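Side-chain contact in protein kinase, putative (Bodo saltans, PDB 6TLY), which is a putative serine/threonine kinase of the unconventional kinetoplastid kinetochore, seen here as its zinc-binding central domain, which probably serves in centromere localization: residues K45-R50 with C62-K67. Sequence-based numbering, arbitrary orientation.
Sequences KAYMYR and CAESRK. With ZN (zinc ion), chain C.
First torsions of opposite sign let Tyr47 and Tyr49 converge on one carboxylate: Tyr47 carries CG between its backbone N and carbonyl carbon (chi1 53°), whereas Tyr49 turns CG away from the carbonyl carbon (chi1 -71°), and Glu64 reaches both by staying extended beyond CG. The meeting point is a single oxygen, Glu64 OE2, and it illustrates how two lone pairs can serve two donors. Tyr47 OH gives its proton to the syn lone pair of Glu64 OE2 at 2.7 Å, and Tyr49 OH bonds to the anti lone pair of the same Glu64 OE2, also at 2.7 Å. The carboxylate stands almost upright to the Tyr49 ring, 83° between planes, while OE2 lies at that ring's edge. Gripped on both lone pairs of OE2, the carboxylate is probably restrained from turning, and the paired phenols probably favour its charged form. With an alanine at the Glu64 position, both hydroxyls are likely to lose their shared acceptor, and the Tyr47 ring to be freer to turn. Nearer the backbone, Ala63 CB packs obliquely on Tyr49 CD1 at 3.3 Å. One residue earlier, Cys62 SG binds zinc at 2.3 Å, completing a site with Cys32, Cys35 and Cys59. The contact thus ties helix 60-65 to the middle strand, 48-51, of the three-stranded antiparallel sheet in the C1-like zinc-finger region; Val58 of strand 56-59 touches both Tyr49 and Ala63, and Arg19 of strand 18-20 meets both tyrosines.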
ATOM      1  N   LYS A  45      11.356 -12.956   8.813  1.00 31.87           N
ATOM      2  CA  LYS A  45      10.033 -13.490   9.111  1.00 31.88           C
ATOM      3  C   LYS A  45       8.942 -12.449   8.819  1.00 31.40           C
ATOM      4  O   LYS A  45       7.876 -12.809   8.327  1.00 32.40           O
ATOM      5  CB  LYS A  45       9.978 -13.940  10.580  1.00 34.67           C
ATOM      6  CG  LYS A  45       8.607 -14.410  11.071  1.00 40.22           C
ATOM      7  CD  LYS A  45       8.541 -14.381  12.598  1.00 45.51           C
ATOM      8  CE  LYS A  45       7.175 -14.727  13.146  1.00 50.15           C
ATOM      9  NZ  LYS A  45       6.793 -16.143  12.863  1.00 52.51           N
ATOM     10  N   ALA A  46       9.207 -11.160   9.102  1.00 29.36           N
ATOM     11  CA  ALA A  46       8.216 -10.108   8.904  1.00 28.48           C
ATOM     12  C   ALA A  46       8.784  -8.974   8.070  1.00 27.56           C
ATOM     13  O   ALA A  46       9.536  -8.135   8.574  1.00 27.72           O
ATOM     14  CB  ALA A  46       7.735  -9.579  10.247  1.00 28.74           C
ATOM     15  N   TYR A  47       8.452  -8.969   6.784  1.00 25.96           N
ATOM     16  CA  TYR A  47       8.926  -7.949   5.858  1.00 25.26           C
ATOM     17  C   TYR A  47       7.734  -7.273   5.167  1.00 24.39           C
ATOM     18  O   TYR A  47       6.586  -7.567   5.516  1.00 24.70           O
ATOM     19  CB  TYR A  47      10.016  -8.469   4.887  1.00 25.36           C
ATOM     20  CG  TYR A  47       9.617  -9.726   4.147  1.00 26.23           C
ATOM     21  CD1 TYR A  47       9.695 -10.970   4.756  1.00 27.23           C
ATOM     22  CD2 TYR A  47       9.204  -9.674   2.820  1.00 27.20           C
ATOM     23  CE1 TYR A  47       9.324 -12.130   4.084  1.00 28.69           C
ATOM     24  CE2 TYR A  47       8.856 -10.831   2.127  1.00 28.13           C
ATOM     25  CZ  TYR A  47       8.915 -12.058   2.763  1.00 29.38           C
ATOM     26  OH  TYR A  47       8.558 -13.204   2.093  1.00 30.86           O
ATOM     27  N   MET A  48       7.995  -6.347   4.243  1.00 23.69           N
ATOM     28  CA  MET A  48       6.941  -5.545   3.656  0.50 24.14           C
ATOM     29  C   MET A  48       7.033  -5.378   2.146  1.00 23.67           C
ATOM     30  O   MET A  48       8.090  -5.585   1.561  1.00 24.87           O
ATOM     31  CB  MET A  48       6.959  -4.159   4.321  0.50 25.53           C
ATOM     32  CG  MET A  48       8.236  -3.393   4.055  0.50 28.56           C
ATOM     33  SD  MET A  48       8.211  -1.645   4.512  0.50 35.73           S
ATOM     34  CE  MET A  48       6.867  -1.072   3.503  0.50 37.02           C
ATOM     35  N   TYR A  49       5.896  -5.040   1.572  1.00 21.73           N
ATOM     36  CA  TYR A  49       5.793  -4.647   0.156  1.00 21.83           C
ATOM     37  C   TYR A  49       5.228  -3.227   0.132  1.00 20.95           C
ATOM     38  O   TYR A  49       4.376  -2.915   0.922  1.00 21.08           O
ATOM     39  CB  TYR A  49       4.899  -5.636  -0.588  1.00 22.26           C
ATOM     40  CG  TYR A  49       5.493  -7.006  -0.791  1.00 23.82           C
ATOM     41  CD1 TYR A  49       5.430  -7.979   0.189  1.00 24.54           C
ATOM     42  CD2 TYR A  49       6.090  -7.340  -1.988  1.00 24.98           C
ATOM     43  CE1 TYR A  49       5.947  -9.245  -0.007  1.00 25.57           C
ATOM     44  CE2 TYR A  49       6.617  -8.599  -2.204  1.00 25.77           C
ATOM     45  CZ  TYR A  49       6.543  -9.559  -1.214  1.00 26.56           C
ATOM     46  OH  TYR A  49       7.074 -10.786  -1.435  1.00 27.35           O
ATOM     47  N   ARG A  50       5.716  -2.404  -0.779  1.00 20.17           N
ATOM     48  CA  ARG A  50       5.216  -1.017  -0.834  1.00 20.59           C
ATOM     49  C   ARG A  50       5.002  -0.535  -2.268  1.00 21.16           C
ATOM     50  O   ARG A  50       5.758  -0.893  -3.141  1.00 21.30           O
ATOM     51  CB  ARG A  50       6.177  -0.073  -0.098  1.00 21.02           C
ATOM     52  CG  ARG A  50       5.766   1.391  -0.077  1.00 21.71           C
ATOM     53  CD  ARG A  50       6.663   2.362   0.654  1.00 23.99           C
ATOM     54  NE  ARG A  50       6.384   3.755   0.427  1.00 24.12           N
ATOM     55  CZ  ARG A  50       5.362   4.409   0.925  1.00 26.14           C
ATOM     56  NH1 ARG A  50       4.493   3.795   1.700  1.00 25.78           N
ATOM     57  NH2 ARG A  50       5.211   5.680   0.654  1.00 24.72           N
ATOM     58  N   CYS A  62      -0.009 -10.700   4.019  1.00 25.34           N
ATOM     59  CA  CYS A  62      -1.126 -10.227   3.207  1.00 25.34           C
ATOM     60  C   CYS A  62      -0.742 -10.172   1.715  1.00 25.70           C
ATOM     61  O   CYS A  62      -1.528 -10.592   0.854  1.00 26.05           O
ATOM     62  CB  CYS A  62      -1.639  -8.876   3.704  1.00 24.96           C
ATOM     63  SG  CYS A  62      -2.488  -8.924   5.303  1.00 25.01           S
ATOM     64  N   ALA A  63       0.468  -9.686   1.409  1.00 24.89           N
ATOM     65  CA  ALA A  63       0.899  -9.533   0.027  1.00 25.93           C
ATOM     66  C   ALA A  63       0.977 -10.855  -0.769  1.00 27.28           C
ATOM     67  O   ALA A  63       0.377 -10.969  -1.841  1.00 27.67           O
ATOM     68  CB  ALA A  63       2.220  -8.788  -0.032  1.00 25.48           C
ATOM     69  N   GLU A  64       1.625 -11.860  -0.191  1.00 27.16           N
ATOM     70  CA  GLU A  64       1.847 -13.147  -0.820  1.00 28.15           C
ATOM     71  C   GLU A  64       0.570 -13.990  -0.874  1.00 29.60           C
ATOM     72  O   GLU A  64       0.364 -14.691  -1.866  1.00 31.05           O
ATOM     73  CB  GLU A  64       3.032 -13.847  -0.144  1.00 28.68           C
ATOM     74  CG  GLU A  64       4.329 -13.106  -0.470  1.00 30.05           C
ATOM     75  CD  GLU A  64       5.529 -13.437   0.396  1.00 33.76           C
ATOM     76  OE1 GLU A  64       5.429 -14.399   1.188  1.00 35.20           O
ATOM     77  OE2 GLU A  64       6.559 -12.727   0.309  1.00 33.22           O
ATOM     78  N   SER A  65      -0.338 -13.836   0.099  1.00 29.31           N
ATOM     79  CA  SER A  65      -1.627 -14.545   0.047  1.00 30.38           C
ATOM     80  C   SER A  65      -2.706 -13.792  -0.785  1.00 31.03           C
ATOM     81  O   SER A  65      -3.812 -14.304  -0.950  1.00 31.58           O
ATOM     82  CB  SER A  65      -2.140 -14.848   1.451  1.00 32.47           C
ATOM     83  OG  SER A  65      -2.698 -13.704   2.075  1.00 35.90           O
ATOM     84  N   ARG A  66      -2.377 -12.599  -1.312  1.00 30.63           N
ATOM     85  CA  ARG A  66      -3.275 -11.766  -2.101  1.00 31.53           C
ATOM     86  C   ARG A  66      -4.487 -11.332  -1.301  1.00 32.23           C
ATOM     87  O   ARG A  66      -5.601 -11.319  -1.816  1.00 32.62           O
ATOM     88  CB  ARG A  66      -3.672 -12.426  -3.432  1.00 32.70           C
ATOM     89  CG  ARG A  66      -2.624 -12.215  -4.489  1.00 35.24           C
ATOM     90  CD  ARG A  66      -1.473 -13.178  -4.392  1.00 36.89           C
ATOM     91  NE  ARG A  66      -0.549 -13.038  -5.519  1.00 38.91           N
ATOM     92  CZ  ARG A  66       0.672 -13.563  -5.556  1.00 40.38           C
ATOM     93  NH1 ARG A  66       1.144 -14.235  -4.515  1.00 39.85           N
ATOM     94  NH2 ARG A  66       1.438 -13.402  -6.629  1.00 40.30           N
ATOM     95  N   LYS A  67      -4.268 -11.011  -0.021  1.00 32.15           N
ATOM     96  CA  LYS A  67      -5.333 -10.519   0.831  1.00 32.59           C
ATOM     97  C   LYS A  67      -5.604  -9.080   0.428  1.00 32.24           C
ATOM     98  O   LYS A  67      -4.679  -8.337   0.109  1.00 32.85           O
ATOM     99  CB  LYS A  67      -4.932 -10.581   2.308  1.00 34.86           C
ATOM    100  CG  LYS A  67      -5.344 -11.878   2.975  1.00 40.64           C
ATOM    101  CD  LYS A  67      -5.626 -11.666   4.456  1.00 46.18           C
ATOM    102  CE  LYS A  67      -6.817 -10.759   4.675  1.00 49.95           C
ATOM    103  NZ  LYS A  67      -6.757 -10.100   6.003  1.00 52.39           N
TER
HETATM  104 ZN    ZN C 702      -1.033  -7.740   6.659  0.69 24.18          ZN